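PDB 4UQM: uracil-dna glycosylase from Deinococcus radiodurans, which is a single-chain member of the uracil-DNA glycosylase superfamily, an alpha/beta protein built round a four-stranded parallel sheet. Local coordinates for residues Gly73-Gly81 against Leu228-Trp238; Asn172-Trp183 against Ile194-Gly205. The protein carries 1 engineered substitution. All coordinates share one frame; numbering follows the deposited sequence.

Interaction 1 (Gly73-Gly81 against Leu228-Trp238); sequences GEVKVLILG and LEKAGRGPVEW
K76, just ahead of inner strand 77-81 of the parallel sheet, lies against the tail that leaves helix 220-230 through a Schellman motif at G232. Its CB rests over one face of the R233 guanidinium, toward the rim and 3.5 Å from R233 NH1. CG is turned between the backbone N and the carbonyl carbon (chi1 67°), and from there the extended chain reaches toward the tail. CD passes G234 O, and CE of K76 lies nearest G234 O, at 3.3 Å, with V236 CG2 a little farther off. K76 NZ hydrogen-bonds G234 O at 2.7 Å, coming down well out of the carbonyl plane and so missing the lone pairs. R233, bent at chi3, sends NH1 back to V75 O at 3.3 Å in a bond of 147°; NH1 also binds R177 O, and V75 O takes a second bond from K174 NZ. Deeper in, V77 CG2 rests on L228 CD1 and V236 CG2 together, 3.8 Å from each. The W238 ring, met edge-to-face by F221 and W133, has V236 CG1 over the centre of one face. At its edge, I79 CD1 approaches W238 CH2 to 4.4 Å.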
loop_
_atom_site.group_PDB
_atom_site.type_symbol
_atom_site.label_atom_id
_atom_site.label_comp_id
_atom_site.label_asym_id
_atom_site.label_seq_id
_atom_site.Cartn_x
_atom_site.Cartn_y
_atom_site.Cartn_z
ATOM N N GLY A 73 12.115 4.177 -8.273
ATOM C CA GLY A 73 12.301 4.057 -9.703
ATOM C C GLY A 73 11.541 2.927 -10.386
ATOM O O GLY A 73 11.407 2.946 -11.624
ATOM N N GLU A 74 11.103 1.916 -9.628
ATOM C CA GLU A 74 10.371 0.798 -10.193
ATOM C C GLU A 74 8.869 0.943 -10.068
ATOM O O GLU A 74 8.157 0.146 -10.655
ATOM C CB GLU A 74 10.789 -0.496 -9.484
ATOM C CG GLU A 74 12.262 -0.798 -9.718
ATOM C CD GLU A 74 12.761 -2.130 -9.199
ATOM O OE1 GLU A 74 11.979 -3.037 -8.939
ATOM O OE2 GLU A 74 14.004 -2.285 -9.092
ATOM N N VAL A 75 8.372 1.955 -9.380
ATOM C CA VAL A 75 6.925 2.056 -9.163
ATOM C C VAL A 75 6.197 2.335 -10.482
ATOM O O VAL A 75 6.477 3.313 -11.140
ATOM C CB VAL A 75 6.574 3.166 -8.139
ATOM C CG1 VAL A 75 5.080 3.290 -7.946
ATOM C CG2 VAL A 75 7.238 2.904 -6.803
ATOM N N LYS A 76 5.260 1.468 -10.832
ATOM C CA LYS A 76 4.331 1.748 -11.873
ATOM C C LYS A 76 2.880 1.779 -11.440
ATOM O O LYS A 76 2.058 2.404 -12.135
ATOM C CB LYS A 76 4.568 0.857 -13.071
ATOM C CG LYS A 76 4.311 -0.569 -12.904
ATOM C CD LYS A 76 4.759 -1.275 -14.223
ATOM C CE LYS A 76 4.202 -2.656 -14.383
ATOM N NZ LYS A 76 4.800 -3.170 -15.643
ATOM N N VAL A 77 2.579 1.126 -10.315
ATOM C CA VAL A 77 1.226 1.163 -9.736
ATOM C C VAL A 77 1.385 1.390 -8.256
ATOM O O VAL A 77 2.280 0.789 -7.631
ATOM C CB VAL A 77 0.466 -0.164 -9.965
ATOM C CG1 VAL A 77 -0.920 -0.131 -9.299
ATOM C CG2 VAL A 77 0.355 -0.482 -11.462
ATOM N N LEU A 78 0.621 2.326 -7.703
ATOM C CA LEU A 78 0.640 2.550 -6.283
ATOM C C LEU A 78 -0.750 2.231 -5.760
ATOM O O LEU A 78 -1.683 2.880 -6.111
ATOM C CB LEU A 78 1.053 4.000 -5.959
ATOM C CG LEU A 78 1.301 4.324 -4.480
ATOM C CD1 LEU A 78 2.133 5.573 -4.344
ATOM C CD2 LEU A 78 -0.022 4.485 -3.710
ATOM N N ILE A 79 -0.847 1.176 -4.963
ATOM C CA ILE A 79 -2.071 0.779 -4.283
ATOM C C ILE A 79 -2.050 1.403 -2.904
ATOM O O ILE A 79 -1.087 1.232 -2.174
ATOM C CB ILE A 79 -2.284 -0.756 -4.208
ATOM C CG1 ILE A 79 -2.589 -1.254 -5.611
ATOM C CG2 ILE A 79 -3.350 -1.190 -3.214
ATOM C CD1 ILE A 79 -2.715 -2.740 -5.739
ATOM N N LEU A 80 -3.105 2.128 -2.534
ATOM C CA LEU A 80 -3.169 2.769 -1.236
ATOM C C LEU A 80 -4.439 2.364 -0.502
ATOM O O LEU A 80 -5.543 2.677 -0.949
ATOM C CB LEU A 80 -3.122 4.286 -1.391
ATOM C CG LEU A 80 -2.914 5.108 -0.117
ATOM C CD1 LEU A 80 -1.591 4.802 0.522
ATOM C CD2 LEU A 80 -3.074 6.572 -0.301
ATOM N N GLY A 81 -4.254 1.573 0.557
ATOM C CA GLY A 81 -5.332 1.265 1.499
ATOM C C GLY A 81 -5.368 2.228 2.672
ATOM O O GLY A 81 -4.798 3.337 2.631
ATOM N N LEU A 228 -1.586 1.544 -18.266
ATOM C CA LEU A 228 -0.156 1.257 -18.441
ATOM C C LEU A 228 0.153 1.013 -19.905
ATOM O O LEU A 228 1.104 1.568 -20.449
ATOM C CB LEU A 228 0.276 0.078 -17.598
ATOM C CG LEU A 228 0.255 0.334 -16.080
ATOM C CD1 LEU A 228 0.386 -0.949 -15.280
ATOM C CD2 LEU A 228 1.329 1.353 -15.718
ATOM N N GLU A 229 -0.681 0.193 -20.547
ATOM C CA GLU A 229 -0.419 -0.168 -21.933
ATOM C C GLU A 229 -0.478 1.032 -22.846
ATOM O O GLU A 229 0.380 1.178 -23.733
ATOM C CB GLU A 229 -1.426 -1.209 -22.362
ATOM C CG GLU A 229 -1.122 -2.558 -21.775
ATOM C CD GLU A 229 -2.314 -3.514 -21.816
ATOM O OE1 GLU A 229 -3.318 -3.180 -22.433
ATOM O OE2 GLU A 229 -2.315 -4.551 -21.134
ATOM N N LYS A 230 -1.429 1.922 -22.621
ATOM C CA LYS A 230 -1.539 3.125 -23.462
ATOM C C LYS A 230 -0.339 4.071 -23.321
ATOM O O LYS A 230 -0.048 4.831 -24.247
ATOM C CB LYS A 230 -2.837 3.886 -23.188
ATOM C CG LYS A 230 -4.109 3.087 -23.457
ATOM C CD LYS A 230 -4.435 2.840 -24.915
ATOM C CE LYS A 230 -5.624 1.883 -25.033
ATOM N NZ LYS A 230 -6.847 2.439 -24.348
ATOM N N ALA A 231 0.356 3.997 -22.173
ATOM C CA ALA A 231 1.593 4.753 -21.947
ATOM C C ALA A 231 2.888 4.021 -22.337
ATOM O O ALA A 231 3.979 4.513 -22.099
ATOM C CB ALA A 231 1.657 5.210 -20.484
ATOM N N GLY A 232 2.790 2.823 -22.907
ATOM C CA GLY A 232 4.001 2.054 -23.239
ATOM C C GLY A 232 4.708 1.422 -22.051
ATOM O O GLY A 232 5.858 0.973 -22.150
ATOM N N ARG A 233 4.011 1.352 -20.929
ATOM C CA ARG A 233 4.468 0.625 -19.794
ATOM C C ARG A 233 3.799 -0.774 -19.988
ATOM O O ARG A 233 2.725 -0.948 -20.601
ATOM C CB ARG A 233 4.111 1.352 -18.482
ATOM C CG ARG A 233 4.563 2.808 -18.438
ATOM C CD ARG A 233 4.827 3.337 -17.047
ATOM N NE ARG A 233 6.041 2.722 -16.503
ATOM C CZ ARG A 233 6.573 2.934 -15.299
ATOM N NH1 ARG A 233 6.031 3.727 -14.378
ATOM N NH2 ARG A 233 7.666 2.259 -14.992
ATOM N N GLY A 234 4.460 -1.778 -19.508
ATOM C CA GLY A 234 3.921 -3.103 -19.497
ATOM C C GLY A 234 2.824 -3.252 -18.452
ATOM O O GLY A 234 2.865 -2.613 -17.404
ATOM N N PRO A 235 1.871 -4.116 -18.738
ATOM C CA PRO A 235 0.813 -4.407 -17.764
ATOM C C PRO A 235 1.359 -5.172 -16.588
ATOM O O PRO A 235 2.425 -5.746 -16.658
ATOM C CB PRO A 235 -0.139 -5.281 -18.537
ATOM C CG PRO A 235 0.656 -5.902 -19.643
ATOM C CD PRO A 235 1.770 -4.966 -19.943
ATOM N N VAL A 236 0.622 -5.124 -15.518
ATOM C CA VAL A 236 0.893 -5.993 -14.382
ATOM C C VAL A 236 0.358 -7.389 -14.650
ATOM O O VAL A 236 -0.731 -7.583 -15.168
ATOM C CB VAL A 236 0.179 -5.452 -13.101
ATOM C CG1 VAL A 236 0.329 -6.411 -11.906
ATOM C CG2 VAL A 236 0.711 -4.071 -12.729
ATOM N N GLU A 237 1.152 -8.394 -14.282
ATOM C CA GLU A 237 0.660 -9.746 -14.234
ATOM C C GLU A 237 0.007 -9.977 -12.878
ATOM O O GLU A 237 0.698 -10.140 -11.860
ATOM C CB GLU A 237 1.816 -10.710 -14.408
ATOM C CG GLU A 237 1.427 -12.164 -14.221
ATOM C CD GLU A 237 0.446 -12.595 -15.256
ATOM O OE1 GLU A 237 0.858 -12.816 -16.405
ATOM O OE2 GLU A 237 -0.752 -12.620 -14.971
ATOM N N TRP A 238 -1.317 -9.860 -12.836
ATOM C CA TRP A 238 -2.027 -9.969 -11.587
ATOM C C TRP A 238 -2.081 -11.406 -11.051
ATOM O O TRP A 238 -2.234 -11.618 -9.845
ATOM C CB TRP A 238 -3.451 -9.373 -11.699
ATOM C CG TRP A 238 -3.473 -7.887 -11.979
ATOM C CD1 TRP A 238 -3.820 -7.272 -13.156
ATOM C CD2 TRP A 238 -3.146 -6.834 -11.057
ATOM N NE1 TRP A 238 -3.720 -5.905 -13.015
ATOM C CE2 TRP A 238 -3.322 -5.610 -11.734
ATOM C CE3 TRP A 238 -2.765 -6.819 -9.716
ATOM C CZ2 TRP A 238 -3.063 -4.376 -11.123
ATOM C CZ3 TRP A 238 -2.525 -5.589 -9.116
ATOM C CH2 TRP A 238 -2.670 -4.391 -9.818
#

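Interaction 2 (Asn172-Trp183 against Ile194-Gly205); sequences NAKEERVVFILW and ITGKNHVVIESG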
loop_
_atom_site.group_PDB
_atom_site.type_symbol
_atom_site.label_atom_id
_atom_site.label_comp_id
_atom_site.label_asym_id
_atom_site.label_seq_id
_atom_site.Cartn_x
_atom_site.Cartn_y
_atom_site.Cartn_z
ATOM N N ASN A 172 4.497 10.949 -7.576
ATOM C CA ASN A 172 3.883 11.889 -8.525
ATOM C C ASN A 172 4.901 12.702 -9.330
ATOM O O ASN A 172 4.673 13.084 -10.479
ATOM C CB ASN A 172 3.013 12.854 -7.742
ATOM C CG ASN A 172 2.306 13.833 -8.623
ATOM O OD1 ASN A 172 1.434 13.455 -9.411
ATOM N ND2 ASN A 172 2.651 15.091 -8.506
ATOM N N ALA A 173 6.034 12.979 -8.713
ATOM C CA ALA A 173 7.134 13.675 -9.386
ATOM C C ALA A 173 7.776 12.864 -10.524
ATOM O O ALA A 173 8.550 13.437 -11.316
ATOM C CB ALA A 173 8.197 14.080 -8.369
ATOM N N LYS A 174 7.529 11.553 -10.597
ATOM C CA LYS A 174 8.045 10.776 -11.736
ATOM C C LYS A 174 7.367 11.225 -13.026
ATOM O O LYS A 174 6.169 11.536 -13.040
ATOM C CB LYS A 174 7.835 9.279 -11.527
ATOM C CG LYS A 174 8.632 8.635 -10.380
ATOM C CD LYS A 174 7.997 7.316 -9.964
ATOM C CE LYS A 174 7.915 6.266 -11.015
ATOM N NZ LYS A 174 8.902 5.215 -10.952
ATOM N N GLU A 175 8.126 11.188 -14.107
ATOM C CA GLU A 175 7.641 11.613 -15.417
ATOM C C GLU A 175 6.808 10.517 -16.090
ATOM O O GLU A 175 5.748 10.797 -16.640
ATOM C CB GLU A 175 8.817 12.127 -16.273
ATOM C CG GLU A 175 9.487 13.335 -15.582
ATOM C CD GLU A 175 10.778 13.873 -16.194
ATOM O OE1 GLU A 175 11.768 13.091 -16.385
ATOM O OE2 GLU A 175 10.827 15.127 -16.385
ATOM N N GLU A 176 7.247 9.281 -15.968
ATOM C CA GLU A 176 6.528 8.163 -16.597
ATOM C C GLU A 176 5.284 7.816 -15.832
ATOM O O GLU A 176 5.274 7.903 -14.618
ATOM C CB GLU A 176 7.379 6.920 -16.739
ATOM C CG GLU A 176 6.973 6.152 -17.996
ATOM C CD GLU A 176 8.008 5.150 -18.458
ATOM O OE1 GLU A 176 8.938 4.866 -17.647
ATOM O OE2 GLU A 176 7.896 4.670 -19.623
ATOM N N ARG A 177 4.245 7.447 -16.578
ATOM C CA ARG A 177 2.955 7.120 -16.003
ATOM C C ARG A 177 3.013 6.161 -14.812
ATOM O O ARG A 177 3.571 5.054 -14.860
ATOM C CB ARG A 177 2.038 6.480 -17.059
ATOM C CG ARG A 177 0.711 6.007 -16.479
ATOM C CD ARG A 177 -0.333 5.846 -17.537
ATOM N NE ARG A 177 -0.837 7.134 -18.062
ATOM C CZ ARG A 177 -1.821 7.234 -18.940
ATOM N NH1 ARG A 177 -2.309 6.144 -19.547
ATOM N NH2 ARG A 177 -2.276 8.430 -19.301
ATOM N N VAL A 178 2.356 6.566 -13.747
ATOM C CA VAL A 178 2.021 5.737 -12.618
ATOM C C VAL A 178 0.508 5.728 -12.469
ATOM O O VAL A 178 -0.174 6.779 -12.586
ATOM C CB VAL A 178 2.688 6.264 -11.334
ATOM C CG1 VAL A 178 2.249 5.481 -10.157
ATOM C CG2 VAL A 178 4.203 6.180 -11.488
ATOM N N VAL A 179 -0.028 4.550 -12.212
ATOM C CA VAL A 179 -1.434 4.409 -11.843
ATOM C C VAL A 179 -1.558 4.346 -10.344
ATOM O O VAL A 179 -0.989 3.449 -9.693
ATOM C CB VAL A 179 -2.053 3.172 -12.524
ATOM C CG1 VAL A 179 -3.535 3.021 -12.149
ATOM C CG2 VAL A 179 -1.846 3.139 -14.048
ATOM N N PHE A 180 -2.310 5.262 -9.779
ATOM C CA PHE A 180 -2.610 5.301 -8.373
ATOM C C PHE A 180 -3.993 4.750 -8.137
ATOM O O PHE A 180 -4.973 5.295 -8.678
ATOM C CB PHE A 180 -2.570 6.750 -7.863
ATOM C CG PHE A 180 -1.213 7.443 -7.970
ATOM C CD1 PHE A 180 -0.732 7.936 -9.179
ATOM C CD2 PHE A 180 -0.437 7.622 -6.835
ATOM C CE1 PHE A 180 0.463 8.626 -9.233
ATOM C CE2 PHE A 180 0.800 8.292 -6.878
ATOM C CZ PHE A 180 1.246 8.780 -8.093
ATOM N N ILE A 181 -4.074 3.714 -7.317
ATOM C CA ILE A 181 -5.343 3.076 -6.932
ATOM C C ILE A 181 -5.602 3.401 -5.467
ATOM O O ILE A 181 -4.886 2.967 -4.590
ATOM C CB ILE A 181 -5.298 1.524 -7.128
ATOM C CG1 ILE A 181 -4.927 1.171 -8.579
ATOM C CG2 ILE A 181 -6.597 0.870 -6.665
ATOM C CD1 ILE A 181 -4.691 -0.334 -8.736
ATOM N N LEU A 182 -6.662 4.205 -5.234
ATOM C CA LEU A 182 -6.966 4.732 -3.888
ATOM C C LEU A 182 -8.181 3.975 -3.404
ATOM O O LEU A 182 -9.309 4.177 -3.914
ATOM C CB LEU A 182 -7.207 6.241 -3.975
ATOM C CG LEU A 182 -6.077 7.032 -4.677
ATOM C CD1 LEU A 182 -6.425 8.529 -4.666
ATOM C CD2 LEU A 182 -4.720 6.772 -4.034
ATOM N N TRP A 183 -7.970 3.114 -2.404
ATOM C CA TRP A 183 -9.026 2.290 -1.847
ATOM C C TRP A 183 -9.443 2.793 -0.481
ATOM O O TRP A 183 -8.725 2.568 0.502
ATOM C CB TRP A 183 -8.557 0.827 -1.707
ATOM C CG TRP A 183 -8.562 0.100 -3.074
ATOM C CD1 TRP A 183 -9.269 0.432 -4.203
ATOM C CD2 TRP A 183 -7.865 -1.107 -3.376
ATOM N NE1 TRP A 183 -9.055 -0.517 -5.202
ATOM C CE2 TRP A 183 -8.187 -1.463 -4.700
ATOM C CE3 TRP A 183 -7.012 -1.935 -2.654
ATOM C CZ2 TRP A 183 -7.645 -2.623 -5.284
ATOM C CZ3 TRP A 183 -6.486 -3.052 -3.250
ATOM C CH2 TRP A 183 -6.782 -3.361 -4.540
ATOM N N ILE A 194 -2.081 14.156 -6.636
ATOM C CA ILE A 194 -1.732 13.479 -7.879
ATOM C C ILE A 194 -2.022 14.404 -9.093
ATOM O O ILE A 194 -3.078 14.411 -9.693
ATOM C CB ILE A 194 -2.378 12.100 -7.980
ATOM C CG1 ILE A 194 -1.995 11.264 -6.729
ATOM C CG2 ILE A 194 -1.886 11.403 -9.246
ATOM C CD1 ILE A 194 -3.003 10.237 -6.385
ATOM N N THR A 195 -1.060 15.250 -9.389
ATOM C CA THR A 195 -1.182 16.275 -10.420
ATOM C C THR A 195 -0.386 15.978 -11.673
ATOM O O THR A 195 -0.530 16.684 -12.681
ATOM C CB THR A 195 -0.604 17.584 -9.867
ATOM O OG1 THR A 195 0.759 17.349 -9.466
ATOM C CG2 THR A 195 -1.380 18.062 -8.686
ATOM N N GLY A 196 0.467 14.958 -11.648
ATOM C CA GLY A 196 1.321 14.708 -12.815
ATOM C C GLY A 196 0.509 14.435 -14.076
ATOM O O GLY A 196 -0.437 13.616 -14.027
ATOM N N LYS A 197 0.869 15.090 -15.192
ATOM C CA LYS A 197 0.055 15.015 -16.417
ATOM C C LYS A 197 -0.070 13.581 -16.957
ATOM O O LYS A 197 -1.065 13.238 -17.604
ATOM C CB LYS A 197 0.584 15.936 -17.530
ATOM C CG LYS A 197 1.979 15.635 -18.096
ATOM C CD LYS A 197 2.385 16.611 -19.224
ATOM N N ASN A 198 0.944 12.763 -16.706
ATOM C CA ASN A 198 0.903 11.394 -17.207
ATOM C C ASN A 198 0.334 10.374 -16.291
ATOM O O ASN A 198 0.237 9.196 -16.666
ATOM C CB ASN A 198 2.289 10.940 -17.616
ATOM C CG ASN A 198 2.803 11.710 -18.794
ATOM O OD1 ASN A 198 2.061 12.031 -19.753
ATOM N ND2 ASN A 198 4.090 12.033 -18.743
ATOM N N HIS A 199 -0.068 10.778 -15.096
ATOM C CA HIS A 199 -0.540 9.808 -14.127
ATOM C C HIS A 199 -2.050 9.559 -14.247
ATOM O O HIS A 199 -2.746 10.336 -14.861
ATOM C CB HIS A 199 -0.157 10.238 -12.715
ATOM C CG HIS A 199 1.320 10.400 -12.543
ATOM N ND1 HIS A 199 2.214 9.578 -13.186
ATOM C CD2 HIS A 199 2.065 11.280 -11.837
ATOM C CE1 HIS A 199 3.443 9.946 -12.904
ATOM N NE2 HIS A 199 3.383 10.969 -12.076
ATOM N N VAL A 200 -2.511 8.465 -13.650
ATOM C CA VAL A 200 -3.911 8.053 -13.663
ATOM C C VAL A 200 -4.317 7.740 -12.266
ATOM O O VAL A 200 -3.584 7.060 -11.544
ATOM C CB VAL A 200 -4.117 6.833 -14.593
ATOM C CG1 VAL A 200 -5.530 6.265 -14.508
ATOM C CG2 VAL A 200 -3.792 7.176 -16.055
ATOM N N VAL A 201 -5.515 8.151 -11.879
ATOM C CA VAL A 201 -6.091 7.842 -10.594
ATOM C C VAL A 201 -7.346 6.998 -10.770
ATOM O O VAL A 201 -8.235 7.324 -11.569
ATOM C CB VAL A 201 -6.439 9.093 -9.800
ATOM C CG1 VAL A 201 -7.018 8.728 -8.445
ATOM C CG2 VAL A 201 -5.184 9.944 -9.650
ATOM N N ILE A 202 -7.377 5.898 -10.022
ATOM C CA ILE A 202 -8.533 5.043 -9.905
ATOM C C ILE A 202 -8.930 5.037 -8.442
ATOM O O ILE A 202 -8.088 4.805 -7.572
ATOM C CB ILE A 202 -8.189 3.620 -10.393
ATOM C CG1 ILE A 202 -7.839 3.662 -11.856
ATOM C CG2 ILE A 202 -9.371 2.674 -10.142
ATOM C CD1 ILE A 202 -7.143 2.412 -12.372
ATOM N N GLU A 203 -10.202 5.302 -8.139
ATOM C CA GLU A 203 -10.607 5.402 -6.754
ATOM C C GLU A 203 -11.887 4.641 -6.532
ATOM O O GLU A 203 -12.770 4.607 -7.390
ATOM C CB GLU A 203 -10.678 6.863 -6.284
ATOM C CG GLU A 203 -11.744 7.676 -6.886
ATOM C CD GLU A 203 -11.610 9.152 -6.503
ATOM O OE1 GLU A 203 -11.301 9.485 -5.341
ATOM O OE2 GLU A 203 -11.662 9.961 -7.396
ATOM N N SER A 204 -12.006 4.086 -5.333
ATOM C CA SER A 204 -13.233 3.388 -4.941
ATOM C C SER A 204 -13.297 3.237 -3.448
ATOM O O SER A 204 -12.387 3.648 -2.730
ATOM C CB SER A 204 -13.316 1.974 -5.556
ATOM O OG SER A 204 -12.392 1.090 -4.961
ATOM N N GLY A 205 -14.367 2.619 -2.981
ATOM C CA GLY A 205 -14.376 2.140 -1.617
ATOM C C GLY A 205 -13.330 1.054 -1.369
ATOM O O GLY A 205 -12.809 0.383 -2.281
HETATM O O HOH W 1 -2.446 10.884 -17.635
HETATM O O HOH W 2 -11.250 -0.137 -7.114
#
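A beta-alpha-beta unit, strand 179-183, helix 185-188 and strand 200-204, brings these segments together as parallel neighbours in the sheet. Backbone bonds alternate across the pair: V200 N to V178 O, F180 N to V200 O, I202 N to F180 O, L182 N to I202 O and S204 N to L182 O. Ahead of the strands, the H199 ring is pinned through both nitrogens. H199 NE2 donates to N172 O at 2.9 Å, that oxygen in the ring plane, and H199 ND1 accepts V178 N at 3.1 Å from a position tilted out of it. F180 turns an edge to the face of H199, the planes at 67°. I194 CG1 sits over the centre of one F180 face; V178 CG1 lies against the opposite face, toward the rim. With CG swung anti to its own N (chi1 -178°), N172 lays its amide against the loop: OD1 takes G196 N on an in-plane lone pair at 2.9 Å, and ND2 donates to T195 OG1. R177 NE reaches N198 O at 2.7 Å in the guanidinium plane, V200 CG2 lies over the centre of one guanidinium face, and NH1 binds A227 O. A water links R177 NH2 to K197 O and H199 O; a second joins W183 NE1 to S204 OG. F180 packs on helix 160-172, whereas V179, I181 and I202 meet T224 of helix 220-230 on the opposite face of the sheet.

In the fold
Strands 77-81 and 179-183 are neighbours in the sheet, so interactions 1 and 2 share a seam: L78 N probably bonds to V179 O, and L78 O to I181 N. K174 and R177, from the loop leading into strand 179-183, also reach residues of interaction 1. Interaction 1 is largely buried and joins strand 77-81 and the loop before it to the end and tail of helix 220-230, with apolar contacts from the strand and two side-chain-to-carbonyl bonds at the loop. Interaction 2 is partly buried, covers more surface and rests on regular backbone pairing between an inner strand and an outermost one, with a polar, water-bridged loop end. Helix 220-230 touches side chains of both.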